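6-phospho-beta-glucosidase BglT (Thermotoga maritima, PDB 1UP7) hydrolyses cellobiose 6'-phosphate to glucose 6-phosphate and glucose, using NAD+ and a manganese ion as cofactors. Local coordinates at residues 365-368 with 369-373; 43-46 with 47-51; 253-256 with 257-261; 163-166 with 167-171; 228-231 with 232-236. All coordinates share one frame; numbering follows the deposited sequence.

All five contacts are local, made between neighbouring turns of a helix or at its ends. Interaction 1, on helix 355-376, is the most buried, with paired charges and a carbonyl gripped by two donors; interaction 3 lies on the surface, where side chains close the end of helix 250-258. Interactions 2, 4 and 5 are partly buried. Interactions 2 and 4 belong to the NAD-binding half and reach ligands: a lysine at the cofactor and an asparagine at the sugar phosphate. Interaction 5 is chiefly aromatic and, like interaction 1, touches the second subunit. Interactions 1 and 2 lie on opposite sides of the chain's centre, their centres about 37 Å apart.

Interaction 1: residues 365-368 with 369-373; sequences KMYE and RLTIE
Thr371 holds the carbonyl of Tyr367 with two donors. Its backbone N meets Tyr367 O at 2.9 Å, and its hydroxyl OG1 donates to Tyr367 O at 3.0 Å from the opposite face of the carbonyl plane. With OG1 anti to the carbonyl carbon (chi1 -63°), the hydroxyl leans back over the preceding turn and comes within 3.2 Å of Tyr367 CE1. Backbone bonds from Arg369, Leu370 and Ile372 to the carbonyls of Lys365, Met366 and Glu368 complete the i to i+4 pattern.

Among the charged groups, Lys365 curls at chi2 and chi3 so that NZ reaches the syn lone pair of Glu368 OE1 at 2.6 Å. The same bent chain lays Lys365 CD over one face of the Arg369 guanidinium, 4.1 Å from NH1. The two positive ends stay apart but share Glu149, one carboxylate oxygen each, while Asp331 takes Arg369 NH2.

His355 of the second subunit rests on Met366, Arg369 and Leu370. The motif, a threonine hydroxyl bonded to the carbonyl four residues back beside an i to i+3 lysine-glutamate salt bridge, lies where helix 355-376 of the C-terminal domain packs on helices 109-131, 144-155 and 380-389.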
# COMPACT_ATOMS: atom_id res chain seq x y z
N LYS A 365 13.36 -4.67 11.93
CA LYS A 365 13.27 -3.40 11.22
C LYS A 365 12.75 -2.27 12.14
O LYS A 365 13.23 -1.10 12.07
CB LYS A 365 12.45 -3.53 9.93
CG LYS A 365 12.23 -2.24 9.14
CD LYS A 365 13.53 -1.61 8.53
CE LYS A 365 14.26 -2.61 7.60
NZ LYS A 365 15.69 -2.30 7.29
N MET A 366 11.77 -2.59 13.00
CA MET A 366 11.23 -1.58 13.92
C MET A 366 12.34 -1.17 14.90
O MET A 366 12.53 -0.02 15.21
CB MET A 366 9.98 -2.11 14.64
CG MET A 366 8.80 -2.40 13.72
SD MET A 366 8.25 -0.88 12.86
CE MET A 366 9.12 -0.99 11.29
N TYR A 367 13.07 -2.16 15.37
CA TYR A 367 14.16 -1.92 16.25
C TYR A 367 15.21 -1.01 15.56
O TYR A 367 15.72 -0.09 16.18
CB TYR A 367 14.79 -3.26 16.69
CG TYR A 367 16.26 -3.10 16.86
CD1 TYR A 367 16.76 -2.59 18.04
CD2 TYR A 367 17.16 -3.38 15.80
CE1 TYR A 367 18.10 -2.41 18.22
CE2 TYR A 367 18.54 -3.16 15.95
CZ TYR A 367 19.00 -2.67 17.18
OH TYR A 367 20.34 -2.42 17.43
N GLU A 368 15.51 -1.28 14.28
CA GLU A 368 16.48 -0.49 13.53
C GLU A 368 16.11 0.98 13.49
O GLU A 368 16.97 1.85 13.70
CB GLU A 368 16.65 -1.01 12.10
CG GLU A 368 17.50 -2.27 11.93
CD GLU A 368 17.63 -2.66 10.46
OE1 GLU A 368 16.79 -2.20 9.63
OE2 GLU A 368 18.57 -3.43 10.12
N ARG A 369 14.84 1.27 13.18
CA ARG A 369 14.40 2.66 13.04
C ARG A 369 14.32 3.34 14.40
O ARG A 369 14.61 4.55 14.50
CB ARG A 369 13.09 2.83 12.22
CG ARG A 369 12.93 1.85 11.06
CD ARG A 369 12.76 2.39 9.65
NE ARG A 369 11.45 2.07 9.15
CZ ARG A 369 11.08 1.83 7.88
NH1 ARG A 369 11.93 1.78 6.89
NH2 ARG A 369 9.80 1.58 7.65
N LEU A 370 13.95 2.60 15.45
CA LEU A 370 13.93 3.18 16.79
C LEU A 370 15.37 3.55 17.21
O LEU A 370 15.59 4.58 17.86
CB LEU A 370 13.34 2.20 17.81
CG LEU A 370 11.80 2.06 17.83
CD1 LEU A 370 11.38 0.85 18.67
CD2 LEU A 370 11.11 3.38 18.30
N THR A 371 16.34 2.71 16.85
CA THR A 371 17.72 3.02 17.15
C THR A 371 18.18 4.30 16.42
O THR A 371 18.81 5.17 17.03
CB THR A 371 18.61 1.81 16.83
OG1 THR A 371 18.24 0.71 17.69
CG2 THR A 371 20.05 2.11 17.22
N ILE A 372 17.85 4.39 15.14
CA ILE A 372 18.22 5.55 14.33
C ILE A 372 17.56 6.81 14.90
O ILE A 372 18.20 7.87 14.99
CB ILE A 372 17.81 5.33 12.87
CG1 ILE A 372 18.79 4.34 12.18
CG2 ILE A 372 17.73 6.62 12.17
CD1 ILE A 372 18.18 3.58 10.99
N GLU A 373 16.31 6.69 15.31
CA GLU A 373 15.57 7.82 15.87
C GLU A 373 16.23 8.29 17.18
O GLU A 373 16.42 9.50 17.40
CB GLU A 373 14.08 7.47 16.04
CG GLU A 373 13.27 7.66 14.75
CD GLU A 373 12.03 6.75 14.64
OE1 GLU A 373 11.52 6.23 15.68
OE2 GLU A 373 11.57 6.56 13.47

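Interaction 2: residues 43-46 with 47-51; sequences KQKI and VVDFV. With NAD (nicotinamide-adenine-dinucleotide), chain I.
Lys45 and Asp49, one turn apart on the outer side of helix 41-55, form the salt bridge of this contact. Lys45 NZ donates to the syn lone pair of Asp49 OD1 at 3.2 Å. A bend at chi2 (83°) turns the lysine chain along the helix, and Lys45 CE passes 3.5 Å from Asp49 OD2, so the methylene groups run beside the carboxylate before the ammonium meets it.

Apolar packing occupies another side. Gln44 and Val48 lie side by side and point the same way, with Gln44 CG 3.8 Å from Val48 CG2, and both rest on strand 60-63. Val47 turns instead to helices 15-25 and 263-278, where Thr15, Phe275 and Tyr278 receive it.

Backbone bonds vary along the turn. Val48 N reaches Gln44 O at 2.7 Å, whereas Val47 N to Lys43 O is weak at 3.5 Å.

The cofactor is met by Lys43. Its chain, bent at chi2, chi3 and chi4, brings NZ to a weak bond with NAD O3B at 3.4 Å, and Lys43 NZ is equally far from the phosphate oxygen O2A of NAD. Asp38 also bonds the cofactor, and Glu271 forms a long, weak ion pair with Lys43.

In this Rossmann beta-alpha-beta unit of strand 33-37, helix 41-55 and strand 60-63, the chemistry therefore divides by side: the charges of Lys45 and Asp49 probably offset each other, while the positive charge of Lys43 probably lends a mild electrostatic attraction to the NAD diphosphate.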
# COMPACT_ATOMS: atom_id res chain seq x y z
N LYS A 43 49.66 1.15 10.73
CA LYS A 43 49.08 -0.15 10.44
C LYS A 43 48.76 -0.26 8.94
O LYS A 43 49.08 -1.27 8.32
CB LYS A 43 47.84 -0.38 11.29
CG LYS A 43 47.33 -1.81 11.27
CD LYS A 43 45.82 -1.80 11.23
CE LYS A 43 45.15 -2.65 12.30
NZ LYS A 43 43.82 -3.17 11.73
N GLN A 44 48.17 0.78 8.37
CA GLN A 44 47.81 0.75 6.97
C GLN A 44 49.05 0.62 6.05
O GLN A 44 49.00 -0.07 5.02
CB GLN A 44 46.99 1.96 6.61
CG GLN A 44 46.80 2.10 5.15
CD GLN A 44 45.83 3.17 4.81
OE1 GLN A 44 44.68 2.89 4.47
NE2 GLN A 44 46.26 4.40 4.91
N LYS A 45 50.14 1.27 6.44
CA LYS A 45 51.35 1.30 5.62
C LYS A 45 51.92 -0.11 5.39
O LYS A 45 52.35 -0.45 4.29
CB LYS A 45 52.39 2.22 6.25
CG LYS A 45 53.81 2.06 5.72
CD LYS A 45 54.00 2.85 4.42
CE LYS A 45 55.50 2.96 4.06
NZ LYS A 45 55.68 3.12 2.58
N ILE A 46 51.92 -0.94 6.44
CA ILE A 46 52.35 -2.33 6.31
C ILE A 46 51.45 -3.08 5.32
O ILE A 46 51.95 -3.75 4.42
CB ILE A 46 52.36 -3.07 7.69
CG1 ILE A 46 53.54 -2.62 8.55
CG2 ILE A 46 52.39 -4.60 7.52
CD1 ILE A 46 53.18 -2.58 10.06
N VAL A 47 50.14 -2.93 5.46
CA VAL A 47 49.21 -3.60 4.59
C VAL A 47 49.32 -3.12 3.14
O VAL A 47 49.35 -3.95 2.22
CB VAL A 47 47.76 -3.48 5.12
CG1 VAL A 47 46.80 -4.18 4.18
CG2 VAL A 47 47.67 -4.05 6.53
N VAL A 48 49.41 -1.80 2.93
CA VAL A 48 49.51 -1.22 1.59
C VAL A 48 50.86 -1.54 0.90
O VAL A 48 50.90 -1.72 -0.33
CB VAL A 48 49.18 0.28 1.58
CG1 VAL A 48 49.53 0.92 0.23
CG2 VAL A 48 47.69 0.46 1.89
N ASP A 49 51.94 -1.67 1.67
CA ASP A 49 53.21 -2.08 1.08
C ASP A 49 53.10 -3.50 0.55
O ASP A 49 53.63 -3.82 -0.50
CB ASP A 49 54.37 -2.04 2.07
CG ASP A 49 54.91 -0.66 2.30
OD1 ASP A 49 54.53 0.27 1.55
OD2 ASP A 49 55.70 -0.39 3.23
N PHE A 50 52.42 -4.37 1.31
CA PHE A 50 52.13 -5.72 0.85
C PHE A 50 51.22 -5.68 -0.40
O PHE A 50 51.51 -6.36 -1.39
CB PHE A 50 51.53 -6.56 1.99
CG PHE A 50 51.08 -7.96 1.60
CD1 PHE A 50 51.86 -8.78 0.78
CD2 PHE A 50 49.90 -8.48 2.10
CE1 PHE A 50 51.44 -10.08 0.44
CE2 PHE A 50 49.48 -9.78 1.78
CZ PHE A 50 50.25 -10.57 0.94
N VAL A 51 50.18 -4.85 -0.37
CA VAL A 51 49.32 -4.63 -1.53
C VAL A 51 50.09 -4.28 -2.80
O VAL A 51 49.84 -4.88 -3.86
CB VAL A 51 48.20 -3.57 -1.26
CG1 VAL A 51 47.49 -3.17 -2.57
CG2 VAL A 51 47.21 -4.09 -0.27
PA NAD I . 39.40 -3.81 11.61
O1A NAD I . 39.41 -3.65 13.08
O2A NAD I . 40.69 -4.38 11.00
O5B NAD I . 39.12 -2.31 11.05
C5B NAD I . 39.49 -1.98 9.74
C4B NAD I . 40.27 -0.67 9.73
O4B NAD I . 39.40 0.43 9.99
C3B NAD I . 41.40 -0.58 10.75
O3B NAD I . 42.62 -0.46 10.04
C2B NAD I . 41.09 0.68 11.56
O2B NAD I . 42.26 1.42 11.85
C1B NAD I . 40.23 1.44 10.57
N9A NAD I . 39.36 2.46 11.16
C8A NAD I . 38.71 2.48 12.38
N7A NAD I . 38.01 3.63 12.42
C5A NAD I . 38.14 4.31 11.26
C6A NAD I . 37.66 5.52 10.79
N6A NAD I . 36.85 6.29 11.53
N1A NAD I . 38.02 5.95 9.52
C2A NAD I . 38.88 5.19 8.74
N3A NAD I . 39.37 4.01 9.23
C4A NAD I . 39.01 3.58 10.47
O3 NAD I . 38.13 -4.75 11.28
PN NAD I . 37.86 -5.63 9.98
O1N NAD I . 37.75 -7.01 10.51
O2N NAD I . 38.75 -5.34 8.87
O5D NAD I . 36.43 -5.12 9.47
C5D NAD I . 36.06 -3.76 9.31
C4D NAD I . 34.53 -3.69 9.25
O4D NAD I . 33.98 -4.42 8.15
C3D NAD I . 33.88 -4.28 10.49
O3D NAD I . 32.81 -3.43 10.80
C2D NAD I . 33.37 -5.65 10.05
O2D NAD I . 32.23 -6.13 10.75
C1D NAD I . 33.13 -5.49 8.56
N1N NAD I . 33.67 -6.65 7.84
C2N NAD I . 34.53 -6.34 6.81
C3N NAD I . 35.11 -7.33 6.05
C7N NAD I . 36.07 -6.92 4.95
O7N NAD I . 36.03 -7.48 3.66
N7N NAD I . 36.98 -5.97 5.23
C4N NAD I . 34.78 -8.65 6.35
C5N NAD I . 33.89 -8.98 7.39
C6N NAD I . 33.33 -7.95 8.14

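Interaction 3: residues 253-256 with 257-261; sequences MFKK and ISTHE
Lys255 O is gripped by Thr259 twice, strongly by OG1 at 2.7 Å and weakly by the backbone N of Thr259 at 3.2 Å. The threonine hydroxyl stands between its own backbone N and carbonyl carbon (chi1 58°), which aims it back at the last turn. The next carbonyl along has a side-chain donor too: His260 ND1 bonds to Lys256 O at 2.7 Å, and the bond is straight (171°). Lys256 O lies in the plane of the imidazole and accepts on a lone pair in its own carbonyl plane, consistent with the bond holding the ring in this orientation. The proton is thereby placed on ND1.

These bonds close the C-terminal end of helix 250-258, where Thr259 leaves helical geometry and the last carbonyls receive weak backbone bonds, supplemented by side-chain donors. A water accepts a weak bond from Lys255 NZ and donates to Thr259 OG1 at 2.9 Å, joining the two across the turn.

One turn apart, Ser258 CB lies over one face of the Phe254 ring, offset toward its rim, 4.1 Å from CE2. Ile257 packs on Leu97 and on Tyr246 of helix 245-248, and Lys256 NZ forms a salt bridge with Glu226.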
# COMPACT_ATOMS: atom_id res chain seq x y z
N MET A 253 23.24 -20.60 22.30
CA MET A 253 24.21 -19.58 21.91
C MET A 253 24.73 -18.74 23.09
O MET A 253 25.93 -18.43 23.16
CB MET A 253 23.68 -18.64 20.80
CG MET A 253 23.39 -19.34 19.45
SD MET A 253 24.80 -20.32 18.79
CE MET A 253 24.32 -21.81 19.18
N PHE A 254 23.84 -18.36 24.01
CA PHE A 254 24.30 -17.63 25.17
C PHE A 254 25.33 -18.45 25.94
O PHE A 254 26.36 -17.87 26.35
CB PHE A 254 23.19 -17.24 26.14
CG PHE A 254 23.72 -16.56 27.39
CD1 PHE A 254 24.00 -15.18 27.39
CD2 PHE A 254 23.97 -17.29 28.54
CE1 PHE A 254 24.51 -14.55 28.52
CE2 PHE A 254 24.50 -16.66 29.69
CZ PHE A 254 24.77 -15.28 29.68
N LYS A 255 25.05 -19.74 26.18
CA LYS A 255 25.99 -20.59 26.90
C LYS A 255 27.32 -20.70 26.16
O LYS A 255 28.39 -20.61 26.75
CB LYS A 255 25.43 -21.98 27.12
CG LYS A 255 26.40 -22.90 27.83
CD LYS A 255 25.73 -24.21 28.24
CE LYS A 255 26.72 -25.15 28.94
NZ LYS A 255 27.60 -24.45 29.95
N LYS A 256 27.26 -20.89 24.85
CA LYS A 256 28.48 -20.96 24.06
C LYS A 256 29.33 -19.68 24.20
O LYS A 256 30.54 -19.73 24.44
CB LYS A 256 28.16 -21.13 22.58
CG LYS A 256 29.32 -21.64 21.81
CD LYS A 256 29.02 -21.56 20.32
CE LYS A 256 30.13 -22.23 19.49
NZ LYS A 256 30.21 -21.49 18.17
N ILE A 257 28.71 -18.54 24.03
CA ILE A 257 29.47 -17.32 23.99
C ILE A 257 30.06 -17.00 25.36
O ILE A 257 31.16 -16.45 25.47
CB ILE A 257 28.59 -16.12 23.53
CG1 ILE A 257 28.05 -16.33 22.11
CG2 ILE A 257 29.36 -14.78 23.71
CD1 ILE A 257 27.01 -15.26 21.74
N SER A 258 29.32 -17.32 26.41
CA SER A 258 29.72 -16.95 27.74
C SER A 258 30.77 -17.90 28.34
O SER A 258 31.41 -17.55 29.32
CB SER A 258 28.51 -16.78 28.64
OG SER A 258 28.29 -17.99 29.36
N THR A 259 30.96 -19.08 27.76
CA THR A 259 31.93 -20.04 28.32
C THR A 259 33.16 -20.20 27.42
O THR A 259 33.88 -21.17 27.50
CB THR A 259 31.29 -21.40 28.54
OG1 THR A 259 30.78 -21.86 27.28
CG2 THR A 259 30.07 -21.26 29.45
N HIS A 260 33.35 -19.24 26.53
CA HIS A 260 34.52 -19.22 25.65
C HIS A 260 35.08 -17.81 25.56
O HIS A 260 34.42 -16.83 25.89
CB HIS A 260 34.21 -19.75 24.24
CG HIS A 260 33.80 -21.18 24.24
ND1 HIS A 260 32.47 -21.58 24.33
CD2 HIS A 260 34.53 -22.32 24.28
CE1 HIS A 260 32.42 -22.89 24.38
NE2 HIS A 260 33.65 -23.37 24.36
N GLU A 261 36.32 -17.73 25.11
CA GLU A 261 36.95 -16.45 24.83
C GLU A 261 36.09 -15.57 23.89
O GLU A 261 35.41 -16.04 22.95
CB GLU A 261 38.43 -16.65 24.37
CG GLU A 261 39.06 -15.51 23.55
CD GLU A 261 40.47 -15.81 23.00
OE1 GLU A 261 40.68 -16.90 22.38
OE2 GLU A 261 41.38 -14.94 23.15
O HOH W 1 29.90 -24.55 27.70

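Interaction 4: residues 163-166 with 167-171; sequences LCNV and PINFI. With G6P (6-O-phosphono-alpha-D-glucopyranose), chain J.
Asn165 and Asn169 set their amides at 67° to each other, with Asn165 ND2 3.3 Å from Asn169 ND2; both are donors and they do not bond. What decides the orientation of Asn165 lies on its other flanks. Its CG stands between the backbone N and the carbonyl carbon (chi1 71°), carrying OD1 to the sugar, where O2 of glucose 6-phosphate donates to Asn165 OD1 at 2.5 Å, while ND2 bonds to the carbonyls of Gly292 and Ser294. A leucine here would probably leave the sugar hydroxyl without its acceptor and both carbonyls without their donor.

Val166 touches both the sugar phosphate and the next residue: CG1 is 3.7 Å from O2 of the sugar phosphate, and CG2 crosses to Pro167 CD at 3.7 Å. Cys164, a manganese-binding residue of the enzyme, brings SG within 3.7 Å of the same O2. A water accepts a bond from Ile168 N and donates to Cys164 O at 2.9 Å, tying the loop to the first turn, and Phe170 N bonds to Val166 O at 2.8 Å.

The loop thus runs from strand 160-162 into helix 166-177, whose Pro167 and Phe170 face strand 185-190, Phe170 also reaching strand 195-203, while Ile168 meets helix 296-308.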
# COMPACT_ATOMS: atom_id res chain seq x y z
N LEU A 163 26.58 -4.37 1.75
CA LEU A 163 27.01 -5.71 1.36
C LEU A 163 27.30 -6.54 2.58
O LEU A 163 27.57 -6.02 3.63
CB LEU A 163 28.27 -5.60 0.54
CG LEU A 163 28.31 -6.24 -0.82
CD1 LEU A 163 27.17 -5.69 -1.66
CD2 LEU A 163 29.65 -5.93 -1.44
N CYS A 164 27.27 -7.85 2.41
CA CYS A 164 27.63 -8.81 3.45
C CYS A 164 28.07 -10.06 2.69
O CYS A 164 27.84 -10.12 1.46
CB CYS A 164 26.42 -9.01 4.37
SG CYS A 164 26.39 -10.47 5.44
N ASN A 165 28.71 -11.02 3.37
CA ASN A 165 29.25 -12.19 2.65
C ASN A 165 28.41 -13.47 2.66
O ASN A 165 28.77 -14.43 1.98
CB ASN A 165 30.73 -12.52 3.02
CG ASN A 165 30.90 -13.09 4.46
OD1 ASN A 165 30.01 -12.94 5.30
ND2 ASN A 165 32.06 -13.68 4.74
N VAL A 166 27.29 -13.51 3.39
CA VAL A 166 26.51 -14.77 3.40
C VAL A 166 25.86 -15.15 2.07
O VAL A 166 25.93 -16.33 1.69
CB VAL A 166 25.57 -15.00 4.67
CG1 VAL A 166 25.92 -14.04 5.86
CG2 VAL A 166 24.09 -14.98 4.33
N PRO A 167 25.30 -14.20 1.31
CA PRO A 167 24.72 -14.55 0.02
C PRO A 167 25.77 -15.18 -0.87
O PRO A 167 25.55 -16.31 -1.35
CB PRO A 167 24.23 -13.21 -0.56
CG PRO A 167 24.06 -12.31 0.65
CD PRO A 167 25.19 -12.74 1.58
N ILE A 168 26.91 -14.53 -1.06
CA ILE A 168 27.92 -15.12 -1.95
C ILE A 168 28.45 -16.44 -1.47
O ILE A 168 28.75 -17.33 -2.27
CB ILE A 168 29.10 -14.16 -2.29
CG1 ILE A 168 29.86 -14.70 -3.52
CG2 ILE A 168 30.06 -13.89 -1.04
CD1 ILE A 168 30.52 -13.61 -4.31
N ASN A 169 28.56 -16.60 -0.16
CA ASN A 169 29.01 -17.88 0.36
C ASN A 169 28.00 -18.96 0.07
O ASN A 169 28.38 -20.06 -0.31
CB ASN A 169 29.29 -17.78 1.86
CG ASN A 169 30.63 -17.15 2.14
OD1 ASN A 169 31.61 -17.42 1.44
ND2 ASN A 169 30.69 -16.28 3.15
N PHE A 170 26.71 -18.64 0.23
CA PHE A 170 25.70 -19.62 -0.09
C PHE A 170 25.69 -19.96 -1.57
O PHE A 170 25.61 -21.15 -1.95
CB PHE A 170 24.28 -19.22 0.35
CG PHE A 170 23.28 -20.33 0.09
CD1 PHE A 170 23.18 -21.41 0.97
CD2 PHE A 170 22.54 -20.37 -1.11
CE1 PHE A 170 22.31 -22.47 0.72
CE2 PHE A 170 21.66 -21.42 -1.37
CZ PHE A 170 21.54 -22.47 -0.44
N ILE A 171 25.76 -18.93 -2.41
CA ILE A 171 25.78 -19.12 -3.87
C ILE A 171 26.97 -20.00 -4.27
O ILE A 171 26.85 -20.90 -5.11
CB ILE A 171 25.79 -17.74 -4.64
CG1 ILE A 171 24.37 -17.17 -4.77
CG2 ILE A 171 26.39 -17.86 -6.03
CD1 ILE A 171 24.30 -15.66 -4.94
C1 G6P J . 30.63 -13.60 8.76
C2 G6P J . 29.64 -12.40 8.65
C3 G6P J . 30.41 -11.08 8.72
C4 G6P J . 31.11 -11.04 10.07
C5 G6P J . 32.12 -12.19 10.12
C6 G6P J . 32.82 -12.23 11.48
O1 G6P J . 30.00 -14.89 8.77
O2 G6P J . 28.86 -12.41 7.46
O3 G6P J . 29.57 -9.94 8.52
O4 G6P J . 31.69 -9.75 10.29
O5 G6P J . 31.48 -13.48 9.92
O6 G6P J . 34.15 -12.72 11.35
P G6P J . 35.28 -12.31 12.43
O1P G6P J . 36.59 -12.83 11.87
O2P G6P J . 35.09 -12.89 13.82
O3P G6P J . 35.30 -10.81 12.49
O HOH W 2 27.28 -11.60 -0.96

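Interaction 5: residues 228-231 with 232-236; sequences FPTW and FYDSV
Phe228 and Phe232 lie side by side and point the same way, their ring centroids 4.3 Å apart. The planes make 31°, neither a parallel stack nor an edge-to-face pair, and Phe228 CD2 sits over the centre of the Phe232 ring. The closest carbon pair is Phe228 CB with Phe232 CD2, at 3.4 Å. With CG of Phe232 anti to the backbone N (chi1 175°), the ring lies between Phe228 CD2 on one face and Val236 CG2, offset toward the rim, on the other. An alanine here would probably open a gap between Phe228 and Val236 and leave the Phe228 ring without the face it packs on.

Tyr233 crosses Phe228 at about a right angle, its CE2 4.0 Å from Phe228 CB. A water links Tyr233 OH to Phe228 N, weakly on the backbone side.

Trp231 takes the more hindered first torsion (chi1 63°), which folds the indole over the backbone of the following residue: CE3 comes within 3.2 Å of Phe232 N, and Phe232 CB lies over one face. Ser235 OG, at the edge of that indole, donates to Trp231 O at 2.6 Å, and Ser235 N adds a weak bond to the same oxygen. Phe232 N is held by Pro229 O at 3.0 Å, from well above the carbonyl plane.

Pro229, Trp231, Asp234 and Ser235 meet the second subunit. The arrangement is an aromatic cluster spread round the first turn of short helix 230-236, packed on strand 239-240 and helix 209-216 in the C-terminal domain.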
# COMPACT_ATOMS: atom_id res chain seq x y z
N PHE A 228 20.68 -26.46 12.90
CA PHE A 228 19.27 -26.73 12.98
C PHE A 228 19.09 -28.18 12.64
O PHE A 228 19.70 -28.67 11.70
CB PHE A 228 18.58 -25.79 12.04
CG PHE A 228 18.77 -24.40 12.41
CD1 PHE A 228 19.87 -23.69 11.91
CD2 PHE A 228 17.87 -23.77 13.27
CE1 PHE A 228 20.06 -22.34 12.26
CE2 PHE A 228 18.03 -22.44 13.63
CZ PHE A 228 19.13 -21.70 13.10
N PRO A 229 18.35 -28.90 13.44
CA PRO A 229 18.06 -30.31 13.14
C PRO A 229 17.19 -30.45 11.89
O PRO A 229 16.61 -29.48 11.40
CB PRO A 229 17.40 -30.81 14.42
CG PRO A 229 16.96 -29.58 15.15
CD PRO A 229 17.76 -28.42 14.70
N THR A 230 17.15 -31.65 11.33
CA THR A 230 16.40 -31.94 10.12
C THR A 230 14.92 -31.55 10.19
O THR A 230 14.39 -31.00 9.22
CB THR A 230 16.60 -33.45 9.75
OG1 THR A 230 17.99 -33.67 9.43
CG2 THR A 230 15.84 -33.82 8.46
N TRP A 231 14.25 -31.82 11.31
CA TRP A 231 12.85 -31.50 11.44
C TRP A 231 12.58 -30.00 11.23
O TRP A 231 11.52 -29.59 10.75
CB TRP A 231 12.39 -32.03 12.79
CG TRP A 231 13.06 -31.38 13.95
CD1 TRP A 231 14.05 -31.91 14.74
CD2 TRP A 231 12.75 -30.09 14.49
NE1 TRP A 231 14.37 -31.02 15.73
CE2 TRP A 231 13.58 -29.90 15.60
CE3 TRP A 231 11.82 -29.11 14.16
CZ2 TRP A 231 13.51 -28.77 16.38
CZ3 TRP A 231 11.78 -27.97 14.91
CH2 TRP A 231 12.61 -27.81 16.02
N PHE A 232 13.59 -29.20 11.54
CA PHE A 232 13.53 -27.73 11.44
C PHE A 232 13.31 -27.27 9.99
O PHE A 232 12.47 -26.42 9.67
CB PHE A 232 14.82 -27.09 12.02
CG PHE A 232 14.88 -25.57 11.84
CD1 PHE A 232 14.28 -24.73 12.76
CD2 PHE A 232 15.52 -25.01 10.75
CE1 PHE A 232 14.30 -23.36 12.58
CE2 PHE A 232 15.53 -23.64 10.54
CZ PHE A 232 14.92 -22.80 11.45
N TYR A 233 14.10 -27.85 9.10
CA TYR A 233 13.96 -27.63 7.67
C TYR A 233 12.68 -28.19 7.07
O TYR A 233 12.09 -27.54 6.22
CB TYR A 233 15.21 -28.16 6.93
CG TYR A 233 16.46 -27.35 7.28
CD1 TYR A 233 16.52 -25.99 6.99
CD2 TYR A 233 17.57 -27.95 7.92
CE1 TYR A 233 17.65 -25.22 7.30
CE2 TYR A 233 18.71 -27.18 8.25
CZ TYR A 233 18.73 -25.82 7.93
OH TYR A 233 19.82 -25.02 8.23
N ASP A 234 12.23 -29.35 7.55
CA ASP A 234 10.96 -29.92 7.13
C ASP A 234 9.77 -29.05 7.55
O ASP A 234 8.74 -29.03 6.86
CB ASP A 234 10.85 -31.33 7.70
CG ASP A 234 11.97 -32.24 7.20
OD1 ASP A 234 12.36 -32.14 6.02
OD2 ASP A 234 12.51 -33.12 7.92
N SER A 235 9.94 -28.33 8.66
CA SER A 235 8.85 -27.61 9.31
C SER A 235 8.77 -26.22 8.77
O SER A 235 7.74 -25.78 8.31
CB SER A 235 9.12 -27.55 10.80
OG SER A 235 9.03 -28.88 11.27
N VAL A 236 9.90 -25.55 8.84
CA VAL A 236 10.01 -24.15 8.50
C VAL A 236 10.08 -23.97 6.98
O VAL A 236 9.62 -22.96 6.45
CB VAL A 236 11.28 -23.56 9.14
CG1 VAL A 236 11.52 -22.14 8.68
CG2 VAL A 236 11.20 -23.62 10.66
O HOH W 3 22.20 -26.07 10.13